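Local coordinates for protein putative retaining b-glycosidase (PDB 5A95) that probably hydrolyses mixed-linkage beta-glucans as a retaining glycoside hydrolase of family 5, and binds a beta-glucan tetrasaccharide, at residues V71-T76 with N100-P105; L89-A94 with N131-Y136; I138-S143 with V183-N188. The protein carries 1 engineered substitution. One frame throughout, in Å; residues are numbered along the deposited sequence. Where two conformers were deposited one is given.

Contact 1. Residues V71-T76 with N100-P105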
loop_
_atom_site.group_PDB
_atom_site.type_symbol
_atom_site.label_atom_id
_atom_site.label_comp_id
_atom_site.label_asym_id
_atom_site.label_seq_id
_atom_site.Cartn_x
_atom_site.Cartn_y
_atom_site.Cartn_z
ATOM N N VAL A 71 33.436 8.212 -4.160
ATOM C CA VAL A 71 33.188 7.019 -3.378
ATOM C C VAL A 71 31.795 7.054 -2.761
ATOM O O VAL A 71 31.218 8.123 -2.546
ATOM C CB VAL A 71 34.211 6.831 -2.237
ATOM C CG1 VAL A 71 35.627 6.851 -2.774
ATOM C CG2 VAL A 71 34.069 7.899 -1.166
ATOM N N ASN A 72 31.281 5.855 -2.476
ATOM C CA ASN A 72 30.245 5.643 -1.478
ATOM C C ASN A 72 30.838 5.705 -0.094
ATOM O O ASN A 72 31.960 5.226 0.125
ATOM C CB ASN A 72 29.656 4.242 -1.652
ATOM C CG ASN A 72 28.754 4.132 -2.848
ATOM O OD1 ASN A 72 27.563 4.391 -2.727
ATOM N ND2 ASN A 72 29.308 3.794 -4.007
ATOM N N ILE A 73 30.052 6.207 0.850
ATOM C CA ILE A 73 30.255 5.945 2.260
ATOM C C ILE A 73 29.050 5.138 2.715
ATOM O O ILE A 73 28.113 4.901 1.930
ATOM C CB ILE A 73 30.439 7.230 3.078
ATOM C CG1 ILE A 73 29.232 8.162 2.934
ATOM C CG2 ILE A 73 31.746 7.924 2.684
ATOM C CD1 ILE A 73 29.286 9.385 3.832
ATOM N N ALA A 74 29.087 4.646 3.945
ATOM C CA ALA A 74 27.970 3.871 4.468
ATOM C C ALA A 74 26.740 4.749 4.746
ATOM O O ALA A 74 26.804 5.977 4.749
ATOM C CB ALA A 74 28.376 3.096 5.734
ATOM N N ASP A 75 25.612 4.085 5.013
ATOM C CA ASP A 75 24.405 4.777 5.442
ATOM C C ASP A 75 24.683 5.660 6.671
ATOM O O ASP A 75 25.428 5.285 7.574
ATOM C CB ASP A 75 23.318 3.743 5.778
ATOM C CG ASP A 75 22.067 4.358 6.323
ATOM O OD1 ASP A 75 21.978 4.496 7.562
ATOM O OD2 ASP A 75 21.135 4.645 5.532
ATOM N N THR A 76 24.036 6.816 6.695
ATOM C CA THR A 76 24.218 7.803 7.748
ATOM C C THR A 76 23.974 7.202 9.122
ATOM O O THR A 76 24.721 7.460 10.050
ATOM C CB THR A 76 23.249 8.986 7.497
ATOM O OG1 THR A 76 23.545 9.592 6.230
ATOM C CG2 THR A 76 23.327 10.024 8.584
ATOM N N ASN A 100 35.665 14.154 -6.063
ATOM C CA ASN A 100 34.817 15.308 -6.220
ATOM C C ASN A 100 33.358 14.984 -5.882
ATOM O O ASN A 100 32.504 15.858 -5.994
ATOM C CB ASN A 100 34.951 15.948 -7.601
ATOM C CG ASN A 100 34.452 15.059 -8.734
ATOM O OD1 ASN A 100 33.671 14.163 -8.535
ATOM N ND2 ASN A 100 34.885 15.342 -9.942
ATOM N N THR A 101 33.078 13.740 -5.456
ATOM C CA THR A 101 31.717 13.240 -5.239
ATOM C C THR A 101 31.683 12.222 -4.123
ATOM O O THR A 101 32.560 11.364 -4.029
ATOM C CB THR A 101 31.200 12.549 -6.534
ATOM O OG1 THR A 101 31.206 13.477 -7.612
ATOM C CG2 THR A 101 29.778 12.048 -6.368
ATOM N N ILE A 102 30.647 12.302 -3.294
ATOM C CA ILE A 102 30.311 11.250 -2.360
ATOM C C ILE A 102 28.879 10.797 -2.626
ATOM O O ILE A 102 27.979 11.637 -2.782
ATOM C CB ILE A 102 30.444 11.730 -0.909
ATOM C CG1 ILE A 102 31.918 11.993 -0.610
ATOM C CG2 ILE A 102 29.899 10.691 0.073
ATOM C CD1 ILE A 102 32.205 12.619 0.736
ATOM N N ARG A 103 28.683 9.479 -2.691
ATOM C CA ARG A 103 27.351 8.870 -2.802
ATOM C C ARG A 103 26.897 8.417 -1.417
ATOM O O ARG A 103 27.641 7.720 -0.709
ATOM C CB ARG A 103 27.371 7.697 -3.758
ATOM C CG ARG A 103 26.050 6.956 -3.931
ATOM C CD ARG A 103 26.178 5.989 -5.080
ATOM N NE ARG A 103 25.012 5.195 -5.447
ATOM C CZ ARG A 103 24.801 3.912 -5.159
ATOM N NH1 ARG A 103 25.538 3.277 -4.254
ATOM N NH2 ARG A 103 23.822 3.247 -5.776
ATOM N N LEU A 104 25.685 8.820 -1.046
ATOM C CA LEU A 104 25.073 8.485 0.240
ATOM C C LEU A 104 24.011 7.410 -0.001
ATOM O O LEU A 104 22.991 7.715 -0.605
ATOM C CB LEU A 104 24.409 9.723 0.858
ATOM C CG LEU A 104 25.269 10.954 1.149
ATOM C CD1 LEU A 104 24.431 12.021 1.867
ATOM C CD2 LEU A 104 26.475 10.577 1.984
ATOM N N PRO A 105 24.247 6.168 0.459
ATOM C CA PRO A 105 23.291 5.088 0.221
ATOM C C PRO A 105 22.272 5.056 1.346
ATOM O O PRO A 105 22.480 4.394 2.377
ATOM C CB PRO A 105 24.175 3.840 0.208
ATOM C CG PRO A 105 25.276 4.158 1.155
ATOM C CD PRO A 105 25.517 5.650 1.035
#

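Contact 2. Residues L89-A94 with N131-Y136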
loop_
_atom_site.group_PDB
_atom_site.type_symbol
_atom_site.label_atom_id
_atom_site.label_comp_id
_atom_site.label_asym_id
_atom_site.label_seq_id
_atom_site.Cartn_x
_atom_site.Cartn_y
_atom_site.Cartn_z
ATOM N N LEU A 89 35.415 12.819 7.915
ATOM C CA LEU A 89 35.299 11.813 6.865
ATOM C C LEU A 89 35.296 12.480 5.469
ATOM O O LEU A 89 35.999 12.040 4.547
ATOM C CB LEU A 89 34.011 11.016 7.076
ATOM C CG LEU A 89 33.630 9.993 6.008
ATOM C CD1 LEU A 89 34.761 9.025 5.738
ATOM C CD2 LEU A 89 32.330 9.301 6.414
ATOM N N PHE A 90 34.498 13.539 5.313
ATOM C CA PHE A 90 34.421 14.249 4.032
ATOM C C PHE A 90 35.745 14.939 3.725
ATOM O O PHE A 90 36.207 14.937 2.573
ATOM C CB PHE A 90 33.282 15.273 4.037
ATOM C CG PHE A 90 31.898 14.669 3.873
ATOM C CD1 PHE A 90 31.522 13.510 4.528
ATOM C CD2 PHE A 90 30.977 15.323 3.100
ATOM C CE1 PHE A 90 30.236 12.969 4.368
ATOM C CE2 PHE A 90 29.696 14.806 2.937
ATOM C CZ PHE A 90 29.326 13.647 3.581
ATOM N N GLU A 91 36.354 15.530 4.754
ATOM C CA GLU A 91 37.636 16.221 4.580
ATOM C C GLU A 91 38.733 15.257 4.119
ATOM O O GLU A 91 39.522 15.581 3.223
ATOM C CB GLU A 91 38.076 16.875 5.890
ATOM C CG GLU A 91 37.180 18.020 6.313
ATOM C CD GLU A 91 37.568 18.602 7.668
ATOM O OE1 GLU A 91 37.487 17.905 8.718
ATOM O OE2 GLU A 91 37.940 19.772 7.672
ATOM N N GLU A 92 38.786 14.073 4.728
ATOM C CA GLU A 92 39.787 13.083 4.331
ATOM C C GLU A 92 39.626 12.753 2.840
ATOM O O GLU A 92 40.577 12.702 2.073
ATOM C CB GLU A 92 39.618 11.828 5.160
ATOM C CG GLU A 92 40.419 10.627 4.663
ATOM C CD GLU A 92 41.927 10.763 4.793
ATOM O OE1 GLU A 92 42.417 11.716 5.448
ATOM O OE2 GLU A 92 42.620 9.871 4.283
ATOM N N LEU A 93 38.392 12.519 2.438
ATOM C CA LEU A 93 38.130 12.144 1.067
ATOM C C LEU A 93 38.479 13.242 0.067
ATOM O O LEU A 93 39.114 12.978 -0.970
ATOM C CB LEU A 93 36.668 11.721 0.923
ATOM C CG LEU A 93 36.375 10.356 1.529
ATOM C CD1 LEU A 93 34.869 10.128 1.686
ATOM C CD2 LEU A 93 37.001 9.265 0.656
ATOM N N ALA A 94 38.004 14.457 0.337
ATOM C CA ALA A 94 38.230 15.577 -0.560
ATOM C C ALA A 94 39.709 15.965 -0.592
ATOM O O ALA A 94 40.279 16.242 -1.658
ATOM C CB ALA A 94 37.386 16.763 -0.166
ATOM N N ASN A 131 29.689 21.114 0.414
ATOM C CA ASN A 131 29.828 22.454 -0.147
ATOM C C ASN A 131 31.080 23.168 0.355
ATOM O O ASN A 131 31.749 23.850 -0.413
ATOM C CB ASN A 131 28.577 23.253 0.136
ATOM C CG ASN A 131 28.695 24.702 -0.260
ATOM O OD1 ASN A 131 28.846 25.563 0.614
ATOM N ND2 ASN A 131 28.664 24.979 -1.545
ATOM N N ASP A 132 31.390 22.999 1.640
ATOM C CA ASP A 132 32.593 23.632 2.199
ATOM C C ASP A 132 33.852 23.152 1.477
ATOM O O ASP A 132 34.808 23.914 1.316
ATOM C CB ASP A 132 32.690 23.354 3.710
ATOM C CG ASP A 132 33.765 24.183 4.386
ATOM O OD1 ASP A 132 33.800 25.411 4.137
ATOM O OD2 ASP A 132 34.575 23.617 5.156
ATOM N N LEU A 133 33.817 21.910 0.994
ATOM C CA LEU A 133 34.955 21.297 0.333
ATOM C C LEU A 133 34.879 21.341 -1.184
ATOM O O LEU A 133 35.818 20.906 -1.852
ATOM C CB LEU A 133 35.035 19.824 0.776
ATOM C CG LEU A 133 35.448 19.648 2.239
ATOM C CD1 LEU A 133 35.020 18.301 2.795
ATOM C CD2 LEU A 133 36.956 19.854 2.406
ATOM N N GLY A 134 33.792 21.884 -1.725
ATOM C CA GLY A 134 33.618 22.002 -3.164
ATOM C C GLY A 134 33.280 20.703 -3.884
ATOM O O GLY A 134 33.444 20.615 -5.116
ATOM N N ILE A 135 32.782 19.706 -3.142
ATOM C CA ILE A 135 32.425 18.413 -3.725
ATOM C C ILE A 135 30.908 18.229 -3.758
ATOM O O ILE A 135 30.153 19.005 -3.177
ATOM C CB ILE A 135 33.109 17.262 -2.997
ATOM C CG1 ILE A 135 32.545 17.102 -1.595
ATOM C CG2 ILE A 135 34.623 17.496 -3.057
ATOM C CD1 ILE A 135 33.046 15.902 -0.861
ATOM N N TYR A 136 30.493 17.227 -4.514
ATOM C CA TYR A 136 29.080 17.017 -4.814
ATOM C C TYR A 136 28.529 15.734 -4.185
ATOM O O TYR A 136 29.289 14.829 -3.873
ATOM C CB TYR A 136 28.903 16.931 -6.329
ATOM C CG TYR A 136 29.188 18.241 -7.023
ATOM C CD1 TYR A 136 28.187 19.185 -7.172
ATOM C CD2 TYR A 136 30.470 18.551 -7.497
ATOM C CE1 TYR A 136 28.428 20.404 -7.779
ATOM C CE2 TYR A 136 30.730 19.780 -8.089
ATOM C CZ TYR A 136 29.712 20.695 -8.244
ATOM O OH TYR A 136 29.965 21.884 -8.873
#

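Contact 3. Residues I138-S143 with V183-N188. With BGC (beta-D-glucopyranose), chain D.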
loop_
_atom_site.group_PDB
_atom_site.type_symbol
_atom_site.label_atom_id
_atom_site.label_comp_id
_atom_site.label_asym_id
_atom_site.label_seq_id
_atom_site.Cartn_x
_atom_site.Cartn_y
_atom_site.Cartn_z
ATOM N N ILE A 138 25.676 12.526 -4.481
ATOM C CA ILE A 138 24.664 11.688 -5.107
ATOM C C ILE A 138 23.815 11.124 -3.972
ATOM O O ILE A 138 24.347 10.452 -3.092
ATOM C CB ILE A 138 25.298 10.548 -5.919
ATOM C CG1 ILE A 138 26.184 11.096 -7.050
ATOM C CG2 ILE A 138 24.205 9.603 -6.433
ATOM C CD1 ILE A 138 26.882 10.026 -7.843
ATOM N N LEU A 139 22.506 11.376 -3.993
ATOM C CA LEU A 139 21.622 10.798 -3.011
ATOM C C LEU A 139 20.977 9.579 -3.631
ATOM O O LEU A 139 20.332 9.666 -4.681
ATOM C CB LEU A 139 20.557 11.796 -2.561
ATOM C CG LEU A 139 21.085 13.093 -1.958
ATOM C CD1 LEU A 139 19.942 13.985 -1.485
ATOM C CD2 LEU A 139 22.094 12.855 -0.843
ATOM N N ASP A 140 21.178 8.440 -2.975
ATOM C CA ASP A 140 20.789 7.123 -3.483
ATOM C C ASP A 140 19.738 6.524 -2.555
ATOM O O ASP A 140 19.976 6.319 -1.370
ATOM C CB ASP A 140 22.068 6.275 -3.559
ATOM C CG ASP A 140 21.850 4.788 -3.446
ATOM O OD1 ASP A 140 20.833 4.250 -3.887
ATOM O OD2 ASP A 140 22.756 4.130 -2.870
ATOM N N TRP A 141 18.539 6.302 -3.092
ATOM C CA TRP A 141 17.523 5.574 -2.345
ATOM C C TRP A 141 17.874 4.083 -2.464
ATOM O O TRP A 141 17.676 3.431 -3.506
ATOM C CB TRP A 141 16.153 5.911 -2.913
ATOM C CG TRP A 141 14.971 5.281 -2.197
ATOM C CD1 TRP A 141 14.016 4.478 -2.770
ATOM C CD2 TRP A 141 14.588 5.440 -0.824
ATOM N NE1 TRP A 141 13.072 4.129 -1.845
ATOM C CE2 TRP A 141 13.396 4.708 -0.646
ATOM C CE3 TRP A 141 15.117 6.132 0.277
ATOM C CZ2 TRP A 141 12.716 4.670 0.578
ATOM C CZ3 TRP A 141 14.432 6.083 1.498
ATOM C CH2 TRP A 141 13.268 5.346 1.644
ATOM N N HIS A 142 18.482 3.590 -1.406
ATOM C CA HIS A 142 19.284 2.377 -1.495
ATOM C C HIS A 142 18.456 1.142 -1.141
ATOM O O HIS A 142 18.546 0.578 -0.047
ATOM C CB HIS A 142 20.529 2.494 -0.639
ATOM C CG HIS A 142 21.571 1.496 -0.969
ATOM N ND1 HIS A 142 22.504 1.697 -1.950
ATOM C CD2 HIS A 142 21.812 0.263 -0.467
ATOM C CE1 HIS A 142 23.295 0.647 -2.016
ATOM N NE2 HIS A 142 22.897 -0.239 -1.126
ATOM N N SER A 143 17.671 0.715 -2.113
ATOM C CA SER A 143 16.926 -0.508 -2.044
ATOM C C SER A 143 17.427 -1.464 -3.132
ATOM O O SER A 143 18.137 -1.081 -4.066
ATOM C CB SER A 143 15.430 -0.217 -2.171
ATOM O OG SER A 143 14.658 -1.409 -2.081
ATOM N N VAL A 183 22.680 14.666 -7.984
ATOM C CA VAL A 183 22.073 13.504 -8.631
ATOM C C VAL A 183 21.128 12.826 -7.649
ATOM O O VAL A 183 21.473 12.606 -6.468
ATOM C CB VAL A 183 23.167 12.503 -9.065
ATOM C CG1 VAL A 183 22.565 11.264 -9.697
ATOM C CG2 VAL A 183 24.165 13.146 -10.010
ATOM N N TYR A 184 19.925 12.531 -8.134
ATOM C CA TYR A 184 18.903 11.785 -7.400
ATOM C C TYR A 184 18.808 10.404 -8.034
ATOM O O TYR A 184 18.267 10.228 -9.119
ATOM C CB TYR A 184 17.544 12.486 -7.450
ATOM C CG TYR A 184 17.459 13.791 -6.687
ATOM C CD1 TYR A 184 18.481 14.237 -5.875
ATOM C CD2 TYR A 184 16.324 14.560 -6.728
ATOM C CE1 TYR A 184 18.386 15.410 -5.175
ATOM C CE2 TYR A 184 16.227 15.757 -6.038
ATOM C CZ TYR A 184 17.278 16.197 -5.276
ATOM O OH TYR A 184 17.259 17.371 -4.561
ATOM N N GLU A 185 19.413 9.428 -7.345
ATOM C CA GLU A 185 19.478 8.039 -7.843
ATOM C C GLU A 185 18.259 7.303 -7.299
ATOM O O GLU A 185 18.210 6.924 -6.136
ATOM C CB GLU A 185 20.781 7.409 -7.451
ATOM C CG GLU A 185 20.951 5.983 -7.958
ATOM C CD GLU A 185 22.370 5.472 -7.790
ATOM O OE1 GLU A 185 23.165 6.191 -7.150
ATOM O OE2 GLU A 185 22.674 4.347 -8.265
ATOM N N LEU A 186 17.276 7.131 -8.162
ATOM C CA LEU A 186 15.898 6.858 -7.790
ATOM C C LEU A 186 15.681 5.538 -7.049
ATOM O O LEU A 186 14.839 5.476 -6.156
ATOM C CB LEU A 186 15.005 6.878 -9.032
ATOM C CG LEU A 186 15.048 8.186 -9.847
ATOM C CD1 LEU A 186 14.053 8.098 -11.011
ATOM C CD2 LEU A 186 14.784 9.406 -8.989
ATOM N N PHE A 187 16.425 4.502 -7.452
ATOM C CA PHE A 187 16.266 3.165 -6.869
ATOM C C PHE A 187 17.537 2.383 -7.173
ATOM O O PHE A 187 17.738 1.923 -8.298
ATOM C CB PHE A 187 15.040 2.454 -7.431
ATOM C CG PHE A 187 14.714 1.178 -6.699
ATOM C CD1 PHE A 187 15.374 0.004 -7.004
ATOM C CD2 PHE A 187 13.728 1.150 -5.730
ATOM C CE1 PHE A 187 15.070 -1.173 -6.316
ATOM C CE2 PHE A 187 13.433 0.001 -5.050
ATOM C CZ PHE A 187 14.103 -1.159 -5.338
ATOM N N ASN A 188 18.385 2.214 -6.155
ATOM C CA ASN A 188 19.727 1.641 -6.292
ATOM C C ASN A 188 19.827 0.453 -7.264
ATOM O O ASN A 188 20.499 0.510 -8.297
ATOM C CB ASN A 188 20.204 1.287 -4.898
ATOM C CG ASN A 188 21.443 0.422 -4.854
ATOM O OD1 ASN A 188 22.479 0.723 -5.420
ATOM N ND2 ASN A 188 21.335 -0.680 -4.107
HETATM C C2 BGC D . 24.581 -3.744 -2.761
HETATM C C3 BGC D . 25.408 -3.281 -1.563
HETATM C C4 BGC D . 26.302 -4.433 -1.088
HETATM C C5 BGC D . 27.139 -4.944 -2.245
HETATM C C6 BGC D . 28.065 -6.066 -1.841
HETATM C C1 BGC D . 25.375 -4.530 -3.801
HETATM O O1 BGC D . 24.562 -5.343 -4.609
HETATM O O2 BGC D . 23.896 -2.586 -3.366
HETATM O O3 BGC D . 24.477 -2.776 -0.554
HETATM O O4 BGC D . 27.179 -4.130 0.006
HETATM O O5 BGC D . 26.227 -5.474 -3.200
HETATM O O6 BGC D . 28.618 -6.554 -3.065
#

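Contact 1. Residues V71-T76 with N100-P105
Val71 continues a parallel ladder with strand 101-106. Its N donates to Thr101 O at 3.3 Å, and its O accepts from Arg103 N at 2.9 Å. The side chains of Val71 and Ile102 lie on one face of the sheet, where both touch Leu93 of helix 87-96. Asn72 and Arg103 are bridge partners on the other face. Their side chains run alongside each other in the same direction. Arg103 NH1 donates to Asn72 OD1 at 2.8 Å in a nearly straight bond, 170° at the hydrogen. The amide oxygen meets the guanidinium edge in its plane, yet the two planes stand at 90°. The other two nitrogens of Arg103 are also held, NE by a salt bridge to Glu185 and NH2 by Asn188 OD1. Asn72 ND2 binds Val329 O and Thr290 O. This is a parallel pair in the (beta/alpha)8 barrel of family 5, joined by a beta-alpha-beta crossover through helix 87-96. Ile73 N adds the next rung, to Arg103 O at 3.2 Å. Ile73 CG1 sits between the backbone N and the carbonyl carbon (chi1 58°), which places it 3.9 Å from Ile102 CG2. Ile73 O is buried without a hydrogen-bond partner. At Asp75 the ladder has ended. Its OD2 lies 3.4 Å from Pro105 O, but two acceptors cannot bond. OD1 pairs with Ser110 OG. OD2 takes bonds from His107 N and Tyr119 OH, while Pro105 O is paired with His107 ND1. Asp75 is also the N-cap of the helix that starts at Thr76.

Contact 2. Residues L89-A94 with N131-Y136
Leu133 carries its CG beside the backbone N, opposite its own carbonyl carbon (chi1 -70°), and this sends both methyls against helix 87-96. CD1 lands on the helix backbone, 3.6 Å from the carbonyl carbon C of Phe90. The same methyl lies 3.7 Å from Phe90 CB, so it is the root of the phenylalanine that is met here and not its ring. Glu91 crosses Leu133 at about a right angle, and the aliphatic CG of the glutamate is 4.1 Å from Leu133 CD1. CD2 turns to the next turn of the helix and reaches Ala94 CB at 4.0 Å. Leu133 CB is equally near that small methyl. Ala94 is also met by Ile135. With CG1 of Ile135 between the backbone N and the carbonyl carbon (chi1 69°), its CG2 is left anti to the carbonyl carbon. CG2 is the branch that touches, 4.1 Å from Ala94 CB. No hydrogen bond joins the two segments; the contact is apolar. Gly134, with positive phi, ends helix 116-133 in a Schellman motif. The chain turns there, and Leu133 and Ile135 both come to face Ala94. Two neighbouring outer helices of the barrel thus meet where the second of them ends and its chain passes into strand 136-144. Inward, Phe90 and Ile135 rest on Ile102 of strand 101-106, while the Phe90 ring meets Trp129 of helix 116-133 edge-to-face.

Contact 3. Residues I138-S143 with V183-N188
The His142 ring has the Asn188 amide stacked over one face, the planes 20° apart. Asn188 ND2 comes 3.2 Å from His142 CE1, offset toward the rim. At the ring edge, NE2 of His142 donates to O3 of a bound glucose at 3.0 Å, in a nearly straight bond of 170°. ND1 of His142 donates to Asp140 OD2 at 2.6 Å, at its syn lone pair. Both ring nitrogens are therefore engaged, which fixes the rotation of the imidazole. His107 stacks on this ring too. Asn188 ND2 donates to the glucose O2 at 3.3 Å and to Ser143 O at 3.2 Å. The second bond is bent (142°), with the donor above the carbonyl plane. Asn188 OD1 is held by Arg103. Glu189 also binds this glucose, consistent with the Asn-Glu pair of family 5 active sites. Ser143 OG lies 3.3 Å from Phe187 CZ and is hydrogen-bonded to Tyr157 O. Behind the pocket the parallel ladder is regular to Glu185, whose N donates to Leu139 O at 2.8 Å. Leu186 then shifts the register by one, and Asn188 N bonds Trp141 O. Ile138 packs alongside Val183 on the face of Asp140 and Glu185; Glu185 is salt-bridged to Arg103 and bound by Thr290 OG1. Strand 136-144 lies between strands 101-106 and 181-185. On the outer face Leu139 and Tyr184 meet Ile171 of helix 161-174, while Leu186 packs on helix 202-219.

All three contacts are buried. Contacts 1 and 3 are deep in the barrel. Contact 2 lies farther from the centre, in the helical layer, and its Glu91 and Leu133 are partly exposed. Contacts 1 and 3 are parallel strand pairs in one sheet, on adjoining strands 101-106 and 136-144. On the inner face their polar side chains form one joint network, which extends to the sugar through contact 3, whose His142 and Asn188 bind the glucose. Contact 2 is apolar and distant from the glycan. It is tied to contact 1 by probable backbone bonds of Tyr136 to Asn100 and Ile102. Contacts 2 and 3 only adjoin in sequence, as helix 116-133 runs on into strand 136-144.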